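Local coordinates for protein transcription initiation factor TFIID subunit 5 (Encephalitozoon cuniculi, PDB 2J4B) that probably serves as a TFIID subunit in the regulation of RNA polymerase II transcription, the present chain being its N-terminal NTD2 domain, at residues 14-19 with 32-37; 73-78 with 87-92; 98-103 with 130-135. All coordinates share one frame; numbering follows the deposited sequence.

Contact 1: residues 14-19 with 32-37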
loop_
_atom_site.group_PDB
_atom_site.type_symbol
_atom_site.label_atom_id
_atom_site.label_comp_id
_atom_site.label_asym_id
_atom_site.label_seq_id
_atom_site.Cartn_x
_atom_site.Cartn_y
_atom_site.Cartn_z
ATOM N N SER A 14 7.146 -6.281 6.859
ATOM C CA SER A 14 6.896 -6.441 8.293
ATOM C C SER A 14 5.398 -6.283 8.628
ATOM O O SER A 14 4.863 -6.991 9.494
ATOM C CB SER A 14 7.751 -5.437 9.073
ATOM O OG SER A 14 7.074 -4.956 10.219
ATOM N N LEU A 15 4.730 -5.370 7.930
ATOM C CA LEU A 15 3.276 -5.273 7.975
ATOM C C LEU A 15 2.620 -6.510 7.370
ATOM O O LEU A 15 1.754 -7.121 7.975
ATOM C CB LEU A 15 2.802 -4.034 7.230
ATOM C CG LEU A 15 1.284 -3.882 7.092
ATOM C CD1 LEU A 15 0.581 -3.859 8.449
ATOM C CD2 LEU A 15 0.986 -2.637 6.271
ATOM N N LYS A 16 3.038 -6.879 6.170
ATOM C CA LYS A 16 2.529 -8.085 5.522
ATOM C C LYS A 16 2.613 -9.312 6.436
ATOM O O LYS A 16 1.661 -10.075 6.534
ATOM C CB LYS A 16 3.297 -8.348 4.232
ATOM C CG LYS A 16 2.798 -9.538 3.436
ATOM C CD LYS A 16 3.625 -9.734 2.171
ATOM C CE LYS A 16 3.475 -11.133 1.633
ATOM N NZ LYS A 16 4.453 -11.414 0.556
ATOM N N THR A 17 3.746 -9.489 7.105
ATOM C CA THR A 17 3.969 -10.655 7.949
ATOM C C THR A 17 3.087 -10.637 9.200
ATOM O O THR A 17 2.672 -11.693 9.708
ATOM C CB THR A 17 5.450 -10.741 8.372
ATOM O OG1 THR A 17 6.281 -10.698 7.200
ATOM C CG2 THR A 17 5.712 -12.005 9.160
ATOM N N TRP A 18 2.811 -9.432 9.693
ATOM C CA TRP A 18 1.957 -9.256 10.862
ATOM C C TRP A 18 0.517 -9.586 10.500
ATOM O O TRP A 18 -0.143 -10.352 11.194
ATOM C CB TRP A 18 2.083 -7.829 11.393
ATOM C CG TRP A 18 1.177 -7.508 12.536
ATOM C CD1 TRP A 18 1.380 -7.797 13.851
ATOM C CD2 TRP A 18 -0.080 -6.806 12.460
ATOM N NE1 TRP A 18 0.326 -7.329 14.599
ATOM C CE2 TRP A 18 -0.582 -6.715 13.772
ATOM C CE3 TRP A 18 -0.820 -6.245 11.407
ATOM C CZ2 TRP A 18 -1.800 -6.088 14.068
ATOM C CZ3 TRP A 18 -2.021 -5.623 11.694
ATOM C CH2 TRP A 18 -2.506 -5.553 13.022
ATOM N N ILE A 19 0.040 -9.013 9.398
ATOM C CA ILE A 19 -1.318 -9.291 8.902
ATOM C C ILE A 19 -1.571 -10.786 8.698
ATOM O O ILE A 19 -2.521 -11.342 9.239
ATOM C CB ILE A 19 -1.567 -8.617 7.560
ATOM C CG1 ILE A 19 -1.598 -7.099 7.739
ATOM C CG2 ILE A 19 -2.860 -9.166 6.922
ATOM C CD1 ILE A 19 -1.633 -6.339 6.449
ATOM N N PRO A 32 -6.771 -5.674 2.281
ATOM C CA PRO A 32 -6.942 -4.607 1.284
ATOM C C PRO A 32 -5.924 -3.484 1.434
ATOM O O PRO A 32 -5.654 -2.765 0.471
ATOM C CB PRO A 32 -8.356 -4.088 1.550
ATOM C CG PRO A 32 -9.065 -5.244 2.200
ATOM C CD PRO A 32 -8.010 -5.933 3.035
ATOM N N LEU A 33 -5.368 -3.342 2.629
ATOM C CA LEU A 33 -4.395 -2.306 2.915
ATOM C C LEU A 33 -3.096 -2.479 2.126
ATOM O O LEU A 33 -2.427 -1.500 1.823
ATOM C CB LEU A 33 -4.091 -2.280 4.416
ATOM C CG LEU A 33 -3.050 -1.262 4.896
ATOM C CD1 LEU A 33 -3.351 0.192 4.469
ATOM C CD2 LEU A 33 -2.880 -1.328 6.416
ATOM N N LEU A 34 -2.707 -3.709 1.810
ATOM C CA LEU A 34 -1.419 -3.909 1.147
ATOM C C LEU A 34 -1.376 -3.431 -0.313
ATOM O O LEU A 34 -0.301 -3.113 -0.812
ATOM C CB LEU A 34 -0.970 -5.356 1.227
ATOM C CG LEU A 34 -0.778 -5.953 2.630
ATOM C CD1 LEU A 34 -0.411 -7.465 2.496
ATOM C CD2 LEU A 34 0.239 -5.166 3.506
ATOM N N TYR A 35 -2.520 -3.370 -0.995
ATOM C CA TYR A 35 -2.519 -3.019 -2.420
ATOM C C TYR A 35 -2.170 -1.558 -2.687
ATOM O O TYR A 35 -1.238 -1.284 -3.458
ATOM C CB TYR A 35 -3.853 -3.339 -3.109
ATOM C CG TYR A 35 -3.890 -2.847 -4.555
ATOM C CD1 TYR A 35 -3.001 -3.343 -5.498
ATOM C CD2 TYR A 35 -4.786 -1.884 -4.960
ATOM C CE1 TYR A 35 -3.031 -2.915 -6.789
ATOM C CE2 TYR A 35 -4.828 -1.446 -6.262
ATOM C CZ TYR A 35 -3.953 -1.966 -7.182
ATOM O OH TYR A 35 -3.973 -1.524 -8.500
ATOM N N PRO A 36 -2.935 -0.619 -2.092
ATOM C CA PRO A 36 -2.583 0.801 -2.215
ATOM C C PRO A 36 -1.216 1.128 -1.624
ATOM O O PRO A 36 -0.487 1.914 -2.195
ATOM C CB PRO A 36 -3.703 1.518 -1.451
ATOM C CG PRO A 36 -4.316 0.477 -0.588
ATOM C CD PRO A 36 -4.164 -0.805 -1.305
ATOM N N LEU A 37 -0.856 0.517 -0.508
ATOM C CA LEU A 37 0.472 0.721 0.046
ATOM C C LEU A 37 1.564 0.277 -0.942
ATOM O O LEU A 37 2.567 0.970 -1.131
ATOM C CB LEU A 37 0.617 -0.066 1.340
ATOM C CG LEU A 37 1.991 -0.001 2.013
ATOM C CD1 LEU A 37 2.575 1.441 2.074
ATOM C CD2 LEU A 37 1.878 -0.640 3.424
#
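Leu-15 and Ile-19 of helix 8-21 meet Leu-34 of helix 34-47 in the buried core of the mostly helical NTD2 domain, with Leu-33 and Leu-37 completing the second side. The backbones come nearest at Lys-16 and Leu-34, whose CA atoms are 7.2 Å apart. Leu-34 is the central residue. Its CG lies anti to its own carbonyl carbon (chi1 -60°), and the two methyls beyond it fork to different partners. CD2 meets the tip of Ile-19, 3.7 Å from its CD1, the two side chains reaching toward each other tip to tip. The same Leu-34 CD2 lies 3.8 Å from Leu-15 CD2, but here the side chains slide past each other in opposite directions. Leu-34 CD1 turns instead to the aliphatic base of Lys-16, 3.9 Å from its CG, across a chain that runs at about a right angle to it.

Leu-15 holds CG anti to the backbone N (chi1 175°), and its CD2 sits among three leucines: besides Leu-34 it touches Leu-37 CD2 at 3.6 Å and, more loosely, Leu-33 CD2 at 4.1 Å. Beyond CG the extended Lys-16 chain leads away from helix 34-47, and its NZ makes a salt bridge with Asp-64. Further layers close over the leucines: Leu-110 of helix 104-116 touches both Leu-15 and Leu-33, while Ile-122 of helix 120-129 touches Leu-15 and Leu-37. No hydrogen bond joins the two segments, which bury 230 Å² between them, both sides summed. Cohesion therefore rests on methyl and methylene contacts largely withdrawn from water, and the one lysine charge is paired with Asp-64, outside the interface.

Contact 2: residues 73-78 with 87-92; sequences KQFESI and NNFAYT
Phe-89 faces Gln-74, Phe-75 and Ile-78 across the contact, its ring projecting from helix 88-95 onto segment 73-78. Its CG lies between the backbone N and the carbonyl carbon (chi1 77°), the crowded position. Gln-74 passes over one face of the ring: CB makes a CH-pi contact 3.8 Å from the Phe-89 ring centroid. The chain is extended beyond CG, and NE2 ends above the same face, offset toward the rim, with the amide plane turned 39° from the ring. Phe-75, its CG anti to the carbonyl carbon, offers its ring face to the edge of Phe-89. This is an offset edge-to-face pair with centroids 4.9 Å apart and planes at 60°. Ile-78, at the end of a type I turn from Phe-75, meets Phe-89 tip to tip and brings CD1 against Ala-90 CB as well. Behind the contact, Phe-43 of helix 34-47 meets the Phe-75 ring and touches Ala-90; Phe-58 of helix 51-61 also reaches Phe-75, and helix 81-86 packs on Ile-78.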
loop_
_atom_site.group_PDB
_atom_site.type_symbol
_atom_site.label_atom_id
_atom_site.label_comp_id
_atom_site.label_asym_id
_atom_site.label_seq_id
_atom_site.Cartn_x
_atom_site.Cartn_y
_atom_site.Cartn_z
ATOM N N LYS A 73 -1.149 -5.097 -14.158
ATOM C CA LYS A 73 -0.541 -5.104 -15.487
ATOM C C LYS A 73 -0.607 -3.744 -16.177
ATOM O O LYS A 73 0.172 -3.480 -17.087
ATOM C CB LYS A 73 -1.176 -6.176 -16.377
ATOM C CG LYS A 73 -0.413 -6.401 -17.684
ATOM C CD LYS A 73 -1.104 -7.413 -18.583
ATOM C CE LYS A 73 -0.357 -7.552 -19.894
ATOM N NZ LYS A 73 -0.129 -6.219 -20.542
ATOM N N GLN A 74 -1.523 -2.877 -15.760
ATOM C CA GLN A 74 -1.482 -1.486 -16.219
ATOM C C GLN A 74 -0.245 -0.773 -15.655
ATOM O O GLN A 74 0.430 -0.029 -16.369
ATOM C CB GLN A 74 -2.751 -0.729 -15.827
ATOM C CG GLN A 74 -3.857 -0.727 -16.887
ATOM C CD GLN A 74 -5.011 0.193 -16.507
ATOM O OE1 GLN A 74 -5.822 -0.140 -15.648
ATOM N NE2 GLN A 74 -5.071 1.364 -17.132
ATOM N N PHE A 75 0.065 -1.015 -14.385
ATOM C CA PHE A 75 1.212 -0.370 -13.736
ATOM C C PHE A 75 2.556 -0.980 -14.138
ATOM O O PHE A 75 3.573 -0.310 -14.102
ATOM C CB PHE A 75 1.087 -0.445 -12.223
ATOM C CG PHE A 75 -0.069 0.320 -11.668
ATOM C CD1 PHE A 75 -0.128 1.692 -11.778
ATOM C CD2 PHE A 75 -1.080 -0.325 -10.992
ATOM C CE1 PHE A 75 -1.189 2.391 -11.233
ATOM C CE2 PHE A 75 -2.124 0.373 -10.467
ATOM C CZ PHE A 75 -2.180 1.727 -10.586
ATOM N N GLU A 76 2.557 -2.255 -14.494
ATOM C CA GLU A 76 3.771 -2.930 -14.958
ATOM C C GLU A 76 4.595 -2.096 -15.954
ATOM O O GLU A 76 5.822 -2.109 -15.899
ATOM C CB GLU A 76 3.394 -4.277 -15.584
ATOM C CG GLU A 76 4.443 -4.879 -16.498
ATOM C CD GLU A 76 3.865 -5.951 -17.398
ATOM O OE1 GLU A 76 3.339 -6.956 -16.863
ATOM O OE2 GLU A 76 3.940 -5.786 -18.637
ATOM N N SER A 77 3.920 -1.374 -16.852
ATOM C CA SER A 77 4.588 -0.596 -17.900
ATOM C C SER A 77 4.980 0.806 -17.456
ATOM O O SER A 77 5.522 1.566 -18.247
ATOM C CB SER A 77 3.692 -0.485 -19.153
ATOM O OG SER A 77 2.780 0.617 -19.070
ATOM N N ILE A 78 4.699 1.151 -16.203
ATOM C CA ILE A 78 5.026 2.469 -15.659
ATOM C C ILE A 78 6.332 2.438 -14.864
ATOM O O ILE A 78 6.324 2.028 -13.705
ATOM C CB ILE A 78 3.907 2.939 -14.722
ATOM C CG1 ILE A 78 2.601 3.086 -15.495
ATOM C CG2 ILE A 78 4.263 4.271 -14.044
ATOM C CD1 ILE A 78 1.437 3.400 -14.605
ATOM N N ASN A 87 -0.052 8.699 -17.861
ATOM C CA ASN A 87 -1.078 7.691 -17.660
ATOM C C ASN A 87 -1.968 8.078 -16.479
ATOM O O ASN A 87 -1.516 8.105 -15.318
ATOM C CB ASN A 87 -0.422 6.338 -17.414
ATOM C CG ASN A 87 0.345 5.844 -18.621
ATOM O OD1 ASN A 87 -0.248 5.290 -19.562
ATOM N ND2 ASN A 87 1.669 6.036 -18.610
ATOM N N ASN A 88 -3.226 8.393 -16.781
ATOM C CA ASN A 88 -4.116 9.005 -15.801
ATOM C C ASN A 88 -4.562 8.046 -14.721
ATOM O O ASN A 88 -4.888 8.468 -13.609
ATOM C CB ASN A 88 -5.330 9.644 -16.478
ATOM C CG ASN A 88 -5.060 11.064 -16.934
ATOM O OD1 ASN A 88 -5.674 11.549 -17.886
ATOM N ND2 ASN A 88 -4.125 11.738 -16.263
ATOM N N PHE A 89 -4.580 6.756 -15.030
ATOM C CA PHE A 89 -4.865 5.788 -13.990
ATOM C C PHE A 89 -3.717 5.821 -12.958
ATOM O O PHE A 89 -3.955 5.638 -11.779
ATOM C CB PHE A 89 -5.093 4.389 -14.560
ATOM C CG PHE A 89 -3.834 3.687 -14.941
ATOM C CD1 PHE A 89 -3.080 3.014 -13.987
ATOM C CD2 PHE A 89 -3.386 3.714 -16.251
ATOM C CE1 PHE A 89 -1.904 2.385 -14.343
ATOM C CE2 PHE A 89 -2.210 3.085 -16.617
ATOM C CZ PHE A 89 -1.467 2.420 -15.668
ATOM N N ALA A 90 -2.487 6.085 -13.399
ATOM C CA ALA A 90 -1.343 6.192 -12.479
ATOM C C ALA A 90 -1.309 7.535 -11.743
ATOM O O ALA A 90 -0.983 7.583 -10.553
ATOM C CB ALA A 90 -0.040 5.970 -13.209
ATOM N N TYR A 91 -1.631 8.614 -12.460
ATOM C CA TYR A 91 -1.648 9.956 -11.889
ATOM C C TYR A 91 -2.752 10.080 -10.873
ATOM O O TYR A 91 -2.540 10.577 -9.771
ATOM C CB TYR A 91 -1.855 11.003 -12.988
ATOM C CG TYR A 91 -1.732 12.441 -12.528
ATOM C CD1 TYR A 91 -0.492 13.040 -12.379
ATOM C CD2 TYR A 91 -2.859 13.201 -12.260
ATOM C CE1 TYR A 91 -0.380 14.358 -11.960
ATOM C CE2 TYR A 91 -2.760 14.527 -11.848
ATOM C CZ TYR A 91 -1.526 15.096 -11.699
ATOM O OH TYR A 91 -1.442 16.408 -11.288
ATOM N N THR A 92 -3.939 9.628 -11.251
ATOM C CA THR A 92 -5.093 9.674 -10.361
ATOM C C THR A 92 -4.816 8.895 -9.091
ATOM O O THR A 92 -5.145 9.343 -8.001
ATOM C CB THR A 92 -6.336 9.114 -11.029
ATOM O OG1 THR A 92 -6.761 10.018 -12.046
ATOM C CG2 THR A 92 -7.455 8.950 -10.018
#

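Contact 3: residues 98-103 with 130-135; sequences YHLSMG and LDIKVY
His-99 carries CG beside its backbone N (chi1 -73°) and Asp-131 carries CG anti to its N (chi1 -171°); the two side chains lie side by side, pointing the same way. Asp-131 CB lies over the centre of the imidazole, in a CH-pi contact 3.9 Å from the His-99 ring centroid. Although Asp-131 OD2 comes close to His-99 NE2, the angle is too poor for a hydrogen bond.

Beneath this pair, strands 98-103 and 130-135 form a parallel two-stranded sheet in which Tyr-98 is level with Leu-130 and Gly-103 with Tyr-135; the axes of the short segments are inclined by 23°. Five backbone bonds zigzag between them. Asp-131 N to Tyr-98 O and Tyr-135 N to Met-102 O, both 2.7 Å, are the shortest; Leu-100 N to Asp-131 O (3.1 Å), Lys-133 N to Leu-100 O and Met-102 N to Lys-133 O complete the series.

Ser-101, Lys-133 and Tyr-135 share the exposed face with His-99. The other face is largely apolar. There Leu-100 CD1 meets Leu-130 CD1 at 3.8 Å, where the two side chains cross obliquely, Tyr-98 CB lies 3.8 Å from Leu-130 CD2, and the extended Met-102 brings CG to 4.0 Å from Ile-132 CG2. Helices 104-116 and 120-129 connect the strands. The first packs back on this largely apolar face, Leu-110 against Met-102 and Phe-107 against Val-134, while Pro-36 of helix 34-47 touches Tyr-98 and Leu-130. At the far end, Asp-29 OD2 accepts the backbone N-H of Gly-103, the N-cap residue of helix 104-116.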
loop_
_atom_site.group_PDB
_atom_site.type_symbol
_atom_site.label_atom_id
_atom_site.label_comp_id
_atom_site.label_asym_id
_atom_site.label_seq_id
_atom_site.Cartn_x
_atom_site.Cartn_y
_atom_site.Cartn_z
ATOM N N TYR A 98 -7.433 6.666 -1.852
ATOM C CA TYR A 98 -7.899 5.284 -1.985
ATOM C C TYR A 98 -8.707 4.932 -0.736
ATOM O O TYR A 98 -8.258 5.133 0.396
ATOM C CB TYR A 98 -6.717 4.329 -2.184
ATOM C CG TYR A 98 -7.110 2.921 -2.583
ATOM C CD1 TYR A 98 -7.526 2.003 -1.632
ATOM C CD2 TYR A 98 -7.043 2.503 -3.906
ATOM C CE1 TYR A 98 -7.881 0.734 -1.978
ATOM C CE2 TYR A 98 -7.397 1.214 -4.260
ATOM C CZ TYR A 98 -7.806 0.337 -3.283
ATOM O OH TYR A 98 -8.152 -0.952 -3.603
ATOM N N HIS A 99 -9.912 4.427 -0.978
ATOM C CA HIS A 99 -10.903 4.155 0.040
ATOM C C HIS A 99 -10.858 2.703 0.511
ATOM O O HIS A 99 -10.807 1.783 -0.309
ATOM C CB HIS A 99 -12.283 4.445 -0.512
ATOM C CG HIS A 99 -12.581 5.906 -0.669
ATOM N ND1 HIS A 99 -12.039 6.673 -1.680
ATOM C CD2 HIS A 99 -13.388 6.731 0.040
ATOM C CE1 HIS A 99 -12.480 7.913 -1.570
ATOM N NE2 HIS A 99 -13.299 7.974 -0.535
ATOM N N LEU A 100 -10.868 2.513 1.837
ATOM C CA LEU A 100 -10.926 1.195 2.460
ATOM C C LEU A 100 -12.010 1.238 3.542
ATOM O O LEU A 100 -12.369 2.310 4.023
ATOM C CB LEU A 100 -9.578 0.832 3.091
ATOM C CG LEU A 100 -8.326 0.742 2.192
ATOM C CD1 LEU A 100 -7.065 0.924 2.980
ATOM C CD2 LEU A 100 -8.256 -0.569 1.398
ATOM N N SER A 101 -12.553 0.080 3.901
ATOM C CA SER A 101 -13.460 -0.011 5.033
ATOM C C SER A 101 -12.900 -1.024 6.006
ATOM O O SER A 101 -12.368 -2.057 5.592
ATOM C CB SER A 101 -14.855 -0.436 4.580
ATOM O OG SER A 101 -14.888 -1.829 4.297
ATOM N N MET A 102 -13.002 -0.711 7.291
ATOM C CA MET A 102 -12.458 -1.548 8.368
ATOM C C MET A 102 -13.379 -1.564 9.572
ATOM O O MET A 102 -14.030 -0.570 9.851
ATOM C CB MET A 102 -11.122 -0.985 8.855
ATOM C CG MET A 102 -10.016 -1.140 7.898
ATOM S SD MET A 102 -8.404 -0.941 8.659
ATOM C CE MET A 102 -7.436 -0.891 7.145
ATOM N N GLY A 103 -13.414 -2.682 10.289
ATOM C CA GLY A 103 -14.081 -2.741 11.575
ATOM C C GLY A 103 -13.245 -1.990 12.593
ATOM O O GLY A 103 -12.055 -1.766 12.375
ATOM N N LEU A 130 -4.905 7.508 2.133
ATOM C CA LEU A 130 -5.947 6.527 2.350
ATOM C C LEU A 130 -7.141 7.115 3.057
ATOM O O LEU A 130 -7.012 7.942 3.933
ATOM C CB LEU A 130 -5.437 5.330 3.147
ATOM C CG LEU A 130 -4.341 4.512 2.492
ATOM C CD1 LEU A 130 -4.087 3.246 3.280
ATOM C CD2 LEU A 130 -4.744 4.215 1.075
ATOM N N ASP A 131 -8.317 6.655 2.660
ATOM C CA ASP A 131 -9.543 7.161 3.201
ATOM C C ASP A 131 -10.279 6.010 3.847
ATOM O O ASP A 131 -11.056 5.314 3.179
ATOM C CB ASP A 131 -10.358 7.761 2.072
ATOM C CG ASP A 131 -11.533 8.488 2.563
ATOM O OD1 ASP A 131 -11.904 8.237 3.727
ATOM O OD2 ASP A 131 -12.073 9.317 1.796
ATOM N N ILE A 132 -10.018 5.798 5.143
ATOM C CA ILE A 132 -10.508 4.617 5.851
ATOM C C ILE A 132 -11.808 4.935 6.608
ATOM O O ILE A 132 -11.817 5.762 7.505
ATOM C CB ILE A 132 -9.464 4.072 6.852
ATOM C CG1 ILE A 132 -8.119 3.801 6.153
ATOM C CG2 ILE A 132 -9.975 2.798 7.539
ATOM C CD1 ILE A 132 -6.977 3.310 7.106
ATOM N N LYS A 133 -12.899 4.279 6.221
ATOM C CA LYS A 133 -14.130 4.315 6.981
ATOM C C LYS A 133 -14.129 3.259 8.077
ATOM O O LYS A 133 -14.162 2.059 7.785
ATOM C CB LYS A 133 -15.324 4.080 6.076
ATOM C CG LYS A 133 -16.638 4.024 6.858
ATOM C CD LYS A 133 -17.824 4.005 5.947
ATOM C CE LYS A 133 -18.992 3.351 6.629
ATOM N NZ LYS A 133 -19.176 3.896 7.982
ATOM N N VAL A 134 -14.117 3.697 9.337
ATOM C CA VAL A 134 -14.026 2.769 10.476
ATOM C C VAL A 134 -15.431 2.461 10.970
ATOM O O VAL A 134 -16.095 3.328 11.532
ATOM C CB VAL A 134 -13.151 3.344 11.622
ATOM C CG1 VAL A 134 -13.104 2.390 12.825
ATOM C CG2 VAL A 134 -11.749 3.654 11.128
ATOM N N TYR A 135 -15.899 1.238 10.713
ATOM C CA TYR A 135 -17.234 0.827 11.134
ATOM C C TYR A 135 -17.219 0.604 12.624
ATOM O O TYR A 135 -16.401 -0.175 13.119
ATOM C CB TYR A 135 -17.738 -0.453 10.441
ATOM C CG TYR A 135 -19.053 -0.888 11.049
ATOM C CD1 TYR A 135 -20.256 -0.286 10.679
ATOM C CD2 TYR A 135 -19.090 -1.827 12.071
ATOM C CE1 TYR A 135 -21.448 -0.646 11.279
ATOM C CE2 TYR A 135 -20.294 -2.191 12.675
ATOM C CZ TYR A 135 -21.450 -1.595 12.283
ATOM O OH TYR A 135 -22.619 -1.964 12.895
#

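In the fold
The contacts follow one another in series along the chain: contact 1 closes before contact 2 opens, and contact 2 before contact 3. Contact 1 lies nearest the middle of the domain, its centre about 21 Å from that of contact 2 and about 14 Å from that of contact 3. Segment 32-37 links them: Tyr-35 touches Phe-75 of contact 2 through its OH and Tyr-98 of contact 3 through its ring, while Leu-33 packs on Leu-130. Contacts 2 and 3, with centres about 23 Å apart, do not touch, although strand 98-103 follows helix 88-95 in the chain. Contact 1 thus touches both the helical part holding contact 2 and the two-stranded sheet, within one NTD2 domain.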